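Local coordinates for conserved hypothetical protein (Sulfolobus solfataricus, PDB 2FNA) that probably works as an AAA+ ATPase of the P-loop NTPase superfamily, binding ADP with magnesium, its cellular role being unknown, at residues Phe66-Phe77 against Leu149-Leu157. Numbering follows the deposited sequence.
Sequences FEERNYISYKDF and LVKLRGVNL. With EDO (1,2-ethanediol), chain I.
Lys-151 reaches along the loop 66-72, and its ammonium group donates hydrogen bonds to backbone carbonyls. Lys-151 NZ lies 2.8 Å from Arg-69 O, nearly in line with that C=O bond. Lys-151 NZ also donates to Phe-66 O at 3.2 Å, and a third, weak bond goes to Glu-67 O. Arg-69 N reaches Phe-66 O from the other face of its carbonyl plane, closing the type I turn 66-69. Past CG the lysine chain is extended, which carries NZ to the turn, where Glu-148 adds a salt bridge. A methionine in its place would probably leave these turn carbonyls without their shared donor and Glu-148 without its charged mate.

The backbones also join directly. Ile-72 N donates to Lys-151 O at 3.0 Å, straight at the hydrogen (174°) but from above the carbonyl plane. One water links Ile-72 O with Gly-154 N.

Apolar contacts centre on Leu-152. With CG anti to the backbone N (chi1 -175°), its two methyls serve different partners. Leu-152 CD2 sits over one face of the Phe-77 ring, a CH-pi contact 4.1 Å from the centroid. CD1 meets Ile-72 CG2 and Phe-77 CB. Leu-149 CD2 and Leu-157 CD1 approach the same ring obliquely. Val-155 CG2 presses on Tyr-74 CD1 at 3.3 Å, while Arg-153 CG lies at the edge of the Tyr-71 ring.

Ser-73 OG N-caps helix 74-91 by accepting from Asp-76 N. The contact thus joins the loop after strand 58-62, with the first turn of helix 74-91, to the loop between strand 139-144 and helix 158-167, in the P-loop NTPase core.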
ATOM      1  N   PHE A  66       3.358   2.790 -10.485  1.00 39.28           N
ATOM      2  CA  PHE A  66       2.789   1.991 -11.546  1.00 39.08           C
ATOM      3  C   PHE A  66       1.284   1.830 -11.420  1.00 39.00           C
ATOM      4  O   PHE A  66       0.697   1.126 -12.223  1.00 37.36           O
ATOM      5  CB  PHE A  66       3.467   0.613 -11.573  1.00 39.34           C
ATOM      6  CG  PHE A  66       4.930   0.682 -11.850  1.00 32.05           C
ATOM      7  CD1 PHE A  66       5.379   1.110 -13.089  1.00 36.53           C
ATOM      8  CD2 PHE A  66       5.872   0.357 -10.878  1.00 31.42           C
ATOM      9  CE1 PHE A  66       6.744   1.211 -13.373  1.00 40.24           C
ATOM     10  CE2 PHE A  66       7.235   0.434 -11.165  1.00 37.30           C
ATOM     11  CZ  PHE A  66       7.666   0.876 -12.437  1.00 34.68           C
ATOM     12  N   GLU A  67       0.661   2.473 -10.428  1.00 37.76           N
ATOM     13  CA  GLU A  67      -0.746   2.206 -10.123  1.00 41.38           C
ATOM     14  C   GLU A  67      -1.693   2.562 -11.268  1.00 38.31           C
ATOM     15  O   GLU A  67      -2.742   1.931 -11.411  1.00 36.53           O
ATOM     16  CB  GLU A  67      -1.190   2.886  -8.817  1.00 43.25           C
ATOM     17  CG  GLU A  67      -1.313   4.404  -8.921  1.00 48.69           C
ATOM     18  CD  GLU A  67      -1.378   5.095  -7.546  1.00 50.02           C
ATOM     19  OE1 GLU A  67      -1.883   4.467  -6.580  1.00 48.17           O
ATOM     20  OE2 GLU A  67      -0.930   6.277  -7.472  1.00 51.47           O
ATOM     21  N   GLU A  68      -1.312   3.541 -12.086  1.00 35.25           N
ATOM     22  CA  GLU A  68      -2.151   3.968 -13.233  1.00 39.13           C
ATOM     23  C   GLU A  68      -1.985   3.129 -14.494  1.00 39.33           C
ATOM     24  O   GLU A  68      -2.730   3.313 -15.452  1.00 42.46           O
ATOM     25  CB  GLU A  68      -1.888   5.432 -13.562  1.00 37.36           C
ATOM     26  CG  GLU A  68      -2.282   6.363 -12.439  1.00 45.17           C
ATOM     27  CD  GLU A  68      -1.934   7.821 -12.715  1.00 55.44           C
ATOM     28  OE1 GLU A  68      -1.564   8.145 -13.865  1.00 61.85           O
ATOM     29  OE2 GLU A  68      -2.028   8.638 -11.776  1.00 65.69           O
ATOM     30  N   ARG A  69      -1.046   2.185 -14.479  1.00 41.47           N
ATOM     31  CA  ARG A  69      -0.837   1.252 -15.590  1.00 41.87           C
ATOM     32  C   ARG A  69      -1.483  -0.088 -15.352  1.00 40.73           C
ATOM     33  O   ARG A  69      -1.676  -0.503 -14.216  1.00 41.92           O
ATOM     34  CB  ARG A  69       0.645   0.986 -15.781  1.00 45.25           C
ATOM     35  CG  ARG A  69       1.482   2.207 -16.017  1.00 51.76           C
ATOM     36  CD  ARG A  69       2.924   1.801 -16.127  1.00 56.51           C
ATOM     37  NE  ARG A  69       3.788   2.951 -15.892  1.00 64.72           N
ATOM     38  CZ  ARG A  69       5.096   2.965 -16.111  1.00 59.94           C
ATOM     39  NH1 ARG A  69       5.698   1.890 -16.585  1.00 60.15           N
ATOM     40  NH2 ARG A  69       5.800   4.061 -15.854  1.00 65.88           N
ATOM     41  N   ASN A  70      -1.759  -0.785 -16.445  1.00 39.20           N
ATOM     42  CA  ASN A  70      -2.317  -2.135 -16.407  1.00 40.88           C
ATOM     43  C   ASN A  70      -1.235  -3.205 -16.566  1.00 38.49           C
ATOM     44  O   ASN A  70      -1.479  -4.404 -16.348  1.00 35.99           O
ATOM     45  CB  ASN A  70      -3.324  -2.287 -17.560  1.00 42.81           C
ATOM     46  CG  ASN A  70      -4.336  -3.393 -17.312  1.00 50.86           C
ATOM     47  OD1 ASN A  70      -4.773  -3.612 -16.184  1.00 54.36           O
ATOM     48  ND2 ASN A  70      -4.722  -4.091 -18.381  1.00 58.99           N
ATOM     49  N   TYR A  71      -0.049  -2.759 -16.977  1.00 35.45           N
ATOM     50  CA  TYR A  71       1.040  -3.636 -17.297  1.00 35.14           C
ATOM     51  C   TYR A  71       2.322  -2.913 -16.927  1.00 34.66           C
ATOM     52  O   TYR A  71       2.404  -1.711 -17.091  1.00 33.67           O
ATOM     53  CB  TYR A  71       0.999  -3.995 -18.796  1.00 34.89           C
ATOM     54  CG  TYR A  71       2.102  -4.925 -19.219  1.00 35.80           C
ATOM     55  CD1 TYR A  71       1.983  -6.290 -19.027  1.00 37.23           C
ATOM     56  CD2 TYR A  71       3.282  -4.441 -19.800  1.00 35.68           C
ATOM     57  CE1 TYR A  71       3.001  -7.152 -19.386  1.00 37.18           C
ATOM     58  CE2 TYR A  71       4.307  -5.304 -20.161  1.00 30.35           C
ATOM     59  CZ  TYR A  71       4.149  -6.668 -19.949  1.00 29.12           C
ATOM     60  OH  TYR A  71       5.108  -7.557 -20.309  1.00 33.96           O
ATOM     61  N   ILE A  72       3.280  -3.645 -16.347  1.00 34.10           N
ATOM     62  CA  ILE A  72       4.627  -3.139 -16.074  1.00 31.96           C
ATOM     63  C   ILE A  72       5.591  -3.992 -16.858  1.00 31.99           C
ATOM     64  O   ILE A  72       5.540  -5.226 -16.789  1.00 32.26           O
ATOM     65  CB  ILE A  72       5.039  -3.235 -14.561  1.00 31.57           C
ATOM     66  CG1 ILE A  72       4.038  -2.525 -13.664  1.00 28.71           C
ATOM     67  CG2 ILE A  72       6.430  -2.628 -14.338  1.00 33.50           C
ATOM     68  CD1 ILE A  72       4.134  -2.957 -12.129  1.00 32.54           C
ATOM     69  N   SER A  73       6.472  -3.349 -17.621  1.00 32.27           N
ATOM     70  CA  SER A  73       7.420  -4.090 -18.425  1.00 33.19           C
ATOM     71  C   SER A  73       8.659  -4.436 -17.618  1.00 35.09           C
ATOM     72  O   SER A  73       8.937  -3.834 -16.577  1.00 32.37           O
ATOM     73  CB  SER A  73       7.837  -3.306 -19.667  1.00 33.33           C
ATOM     74  OG  SER A  73       8.376  -2.061 -19.289  1.00 35.73           O
ATOM     75  N   TYR A  74       9.389  -5.417 -18.127  1.00 34.72           N
ATOM     76  CA  TYR A  74      10.629  -5.862 -17.529  1.00 39.06           C
ATOM     77  C   TYR A  74      11.640  -4.716 -17.522  1.00 38.57           C
ATOM     78  O   TYR A  74      12.358  -4.518 -16.539  1.00 37.96           O
ATOM     79  CB  TYR A  74      11.177  -7.060 -18.322  1.00 41.86           C
ATOM     80  CG  TYR A  74      12.542  -7.556 -17.884  1.00 43.68           C
ATOM     81  CD1 TYR A  74      12.750  -8.072 -16.598  1.00 48.61           C
ATOM     82  CD2 TYR A  74      13.615  -7.529 -18.762  1.00 41.59           C
ATOM     83  CE1 TYR A  74      14.012  -8.525 -16.200  1.00 47.98           C
ATOM     84  CE2 TYR A  74      14.870  -7.967 -18.376  1.00 45.81           C
ATOM     85  CZ  TYR A  74      15.057  -8.467 -17.103  1.00 42.95           C
ATOM     86  OH  TYR A  74      16.308  -8.901 -16.759  1.00 52.05           O
ATOM     87  N   LYS A  75      11.637  -3.960 -18.617  1.00 36.83           N
ATOM     88  CA  LYS A  75      12.491  -2.794 -18.837  1.00 36.29           C
ATOM     89  C   LYS A  75      12.190  -1.726 -17.805  1.00 37.63           C
ATOM     90  O   LYS A  75      13.111  -1.196 -17.195  1.00 39.91           O
ATOM     91  CB  LYS A  75      12.264  -2.282 -20.274  1.00 36.61           C
ATOM     92  CG  LYS A  75      13.243  -1.241 -20.819  1.00 37.09           C
ATOM     93  N   ASP A  76      10.906  -1.445 -17.563  1.00 38.54           N
ATOM     94  CA  ASP A  76      10.521  -0.393 -16.630  1.00 40.13           C
ATOM     95  C   ASP A  76      10.763  -0.791 -15.178  1.00 41.30           C
ATOM     96  O   ASP A  76      11.029   0.080 -14.337  1.00 40.32           O
ATOM     97  CB  ASP A  76       9.062   0.038 -16.815  1.00 41.60           C
ATOM     98  CG  ASP A  76       8.838   0.831 -18.090  1.00 43.11           C
ATOM     99  OD1 ASP A  76       9.816   1.255 -18.745  1.00 50.38           O
ATOM    100  OD2 ASP A  76       7.669   1.027 -18.443  1.00 51.16           O
ATOM    101  N   PHE A  77      10.669  -2.089 -14.889  1.00 40.42           N
ATOM    102  CA  PHE A  77      11.030  -2.606 -13.574  1.00 39.93           C
ATOM    103  C   PHE A  77      12.537  -2.478 -13.317  1.00 40.12           C
ATOM    104  O   PHE A  77      12.950  -2.046 -12.236  1.00 42.76           O
ATOM    105  CB  PHE A  77      10.636  -4.056 -13.439  1.00 39.30           C
ATOM    106  CG  PHE A  77      10.956  -4.640 -12.093  1.00 39.52           C
ATOM    107  CD1 PHE A  77      10.279  -4.204 -10.961  1.00 45.58           C
ATOM    108  CD2 PHE A  77      11.919  -5.635 -11.958  1.00 45.42           C
ATOM    109  CE1 PHE A  77      10.557  -4.756  -9.689  1.00 45.44           C
ATOM    110  CE2 PHE A  77      12.206  -6.192 -10.701  1.00 47.45           C
ATOM    111  CZ  PHE A  77      11.521  -5.750  -9.565  1.00 44.09           C
ATOM    112  N   LEU A 149       3.099  -5.751  -8.642  1.00 33.27           N
ATOM    113  CA  LEU A 149       3.931  -6.693  -9.413  1.00 32.92           C
ATOM    114  C   LEU A 149       3.144  -7.778 -10.107  1.00 29.79           C
ATOM    115  O   LEU A 149       3.665  -8.490 -10.963  1.00 30.08           O
ATOM    116  CB  LEU A 149       4.957  -7.331  -8.490  1.00 32.03           C
ATOM    117  CG  LEU A 149       6.008  -6.388  -7.900  1.00 36.98           C
ATOM    118  CD1 LEU A 149       6.856  -7.144  -6.907  1.00 35.61           C
ATOM    119  CD2 LEU A 149       6.898  -5.812  -8.975  1.00 39.64           C
ATOM    120  N   VAL A 150       1.881  -7.920  -9.743  1.00 30.23           N
ATOM    121  CA  VAL A 150       0.961  -8.733 -10.522  1.00 29.87           C
ATOM    122  C   VAL A 150       0.951  -8.290 -11.993  1.00 33.16           C
ATOM    123  O   VAL A 150       0.818  -9.103 -12.924  1.00 30.32           O
ATOM    124  CB  VAL A 150      -0.488  -8.570 -10.001  1.00 30.58           C
ATOM    125  CG1 VAL A 150      -1.455  -9.181 -10.959  1.00 36.70           C
ATOM    126  CG2 VAL A 150      -0.652  -9.208  -8.634  1.00 35.96           C
ATOM    127  N   LYS A 151       1.054  -6.985 -12.171  1.00 29.97           N
ATOM    128  CA  LYS A 151       1.099  -6.355 -13.505  1.00 32.26           C
ATOM    129  C   LYS A 151       2.411  -6.599 -14.228  1.00 32.04           C
ATOM    130  O   LYS A 151       2.504  -6.393 -15.430  1.00 36.37           O
ATOM    131  CB  LYS A 151       0.904  -4.861 -13.349  1.00 28.51           C
ATOM    132  CG  LYS A 151      -0.426  -4.442 -12.766  1.00 30.60           C
ATOM    133  CD  LYS A 151      -0.345  -2.992 -12.304  1.00 32.33           C
ATOM    134  CE  LYS A 151      -1.681  -2.469 -11.783  1.00 35.58           C
ATOM    135  NZ  LYS A 151      -1.579  -0.999 -11.509  1.00 30.72           N
ATOM    136  N   LEU A 152       3.438  -7.023 -13.501  1.00 34.65           N
ATOM    137  CA  LEU A 152       4.717  -7.366 -14.114  1.00 33.12           C
ATOM    138  C   LEU A 152       4.692  -8.826 -14.676  1.00 34.60           C
ATOM    139  O   LEU A 152       5.375  -9.738 -14.177  1.00 31.30           O
ATOM    140  CB  LEU A 152       5.831  -7.160 -13.094  1.00 33.20           C
ATOM    141  CG  LEU A 152       7.291  -7.348 -13.531  1.00 26.23           C
ATOM    142  CD1 LEU A 152       7.779  -6.226 -14.397  1.00 32.51           C
ATOM    143  CD2 LEU A 152       8.175  -7.448 -12.316  1.00 30.07           C
ATOM    144  N   ARG A 153       3.926  -9.000 -15.747  1.00 35.85           N
ATOM    145  CA  ARG A 153       3.474 -10.303 -16.218  1.00 36.82           C
ATOM    146  C   ARG A 153       4.561 -11.131 -16.828  1.00 37.94           C
ATOM    147  O   ARG A 153       4.448 -12.357 -16.872  1.00 42.41           O
ATOM    148  CB  ARG A 153       2.403 -10.157 -17.284  1.00 38.57           C
ATOM    149  CG  ARG A 153       1.219  -9.303 -16.946  1.00 44.76           C
ATOM    150  CD  ARG A 153       0.105 -10.085 -16.310  1.00 50.57           C
ATOM    151  NE  ARG A 153      -0.970  -9.185 -15.909  1.00 54.12           N
ATOM    152  CZ  ARG A 153      -1.898  -9.474 -14.996  1.00 54.01           C
ATOM    153  NH1 ARG A 153      -1.893 -10.632 -14.343  1.00 54.26           N
ATOM    154  NH2 ARG A 153      -2.829  -8.578 -14.720  1.00 58.80           N
ATOM    155  N   GLY A 154       5.592 -10.472 -17.339  1.00 36.63           N
ATOM    156  CA  GLY A 154       6.673 -11.162 -18.012  1.00 36.91           C
ATOM    157  C   GLY A 154       7.847 -11.570 -17.150  1.00 35.80           C
ATOM    158  O   GLY A 154       8.851 -12.041 -17.666  1.00 35.53           O
ATOM    159  N   VAL A 155       7.723 -11.385 -15.837  1.00 36.88           N
ATOM    160  CA  VAL A 155       8.736 -11.810 -14.894  1.00 36.83           C
ATOM    161  C   VAL A 155       8.033 -12.543 -13.752  1.00 37.03           C
ATOM    162  O   VAL A 155       7.051 -12.049 -13.226  1.00 38.83           O
ATOM    163  CB  VAL A 155       9.464 -10.586 -14.317  1.00 39.92           C
ATOM    164  CG1 VAL A 155      10.438 -10.973 -13.233  1.00 40.03           C
ATOM    165  CG2 VAL A 155      10.172  -9.833 -15.414  1.00 44.68           C
ATOM    166  N   ASN A 156       8.572 -13.689 -13.349  1.00 36.40           N
ATOM    167  CA  ASN A 156       8.162 -14.360 -12.121  1.00 35.07           C
ATOM    168  C   ASN A 156       9.244 -14.285 -11.039  1.00 35.49           C
ATOM    169  O   ASN A 156      10.230 -15.020 -11.091  1.00 34.82           O
ATOM    170  CB  ASN A 156       7.788 -15.820 -12.406  1.00 33.17           C
ATOM    171  CG  ASN A 156       7.310 -16.551 -11.161  1.00 33.54           C
ATOM    172  OD1 ASN A 156       7.000 -15.923 -10.156  1.00 31.23           O
ATOM    173  ND2 ASN A 156       7.242 -17.886 -11.228  1.00 35.20           N
ATOM    174  N   LEU A 157       9.032 -13.412 -10.046  1.00 33.57           N
ATOM    175  CA  LEU A 157       9.999 -13.210  -8.978  1.00 33.14           C
ATOM    176  C   LEU A 157       9.869 -14.199  -7.836  1.00 32.56           C
ATOM    177  O   LEU A 157      10.720 -14.226  -6.952  1.00 34.60           O
ATOM    178  CB  LEU A 157       9.873 -11.797  -8.417  1.00 36.68           C
ATOM    179  CG  LEU A 157      10.172 -10.650  -9.391  1.00 40.18           C
ATOM    180  CD1 LEU A 157       9.832  -9.313  -8.692  1.00 42.55           C
ATOM    181  CD2 LEU A 157      11.607 -10.657  -9.865  1.00 35.02           C
TER
HETATM  182  C1  EDO I 505       4.828 -19.860  -9.047  1.00 54.45           C
HETATM  183  O1  EDO I 505       6.239 -19.954  -9.431  1.00 43.99           O
HETATM  184  C2  EDO I 505       4.062 -21.189  -9.141  1.00 52.97           C
HETATM  185  O2  EDO I 505       2.672 -21.089  -8.727  1.00 56.11           O
HETATM  186  O   HOH W   1      -1.715  -7.194 -17.308  1.00 42.59           O
HETATM  187  O   HOH W   2       6.580  -7.764 -17.526  1.00 35.33           O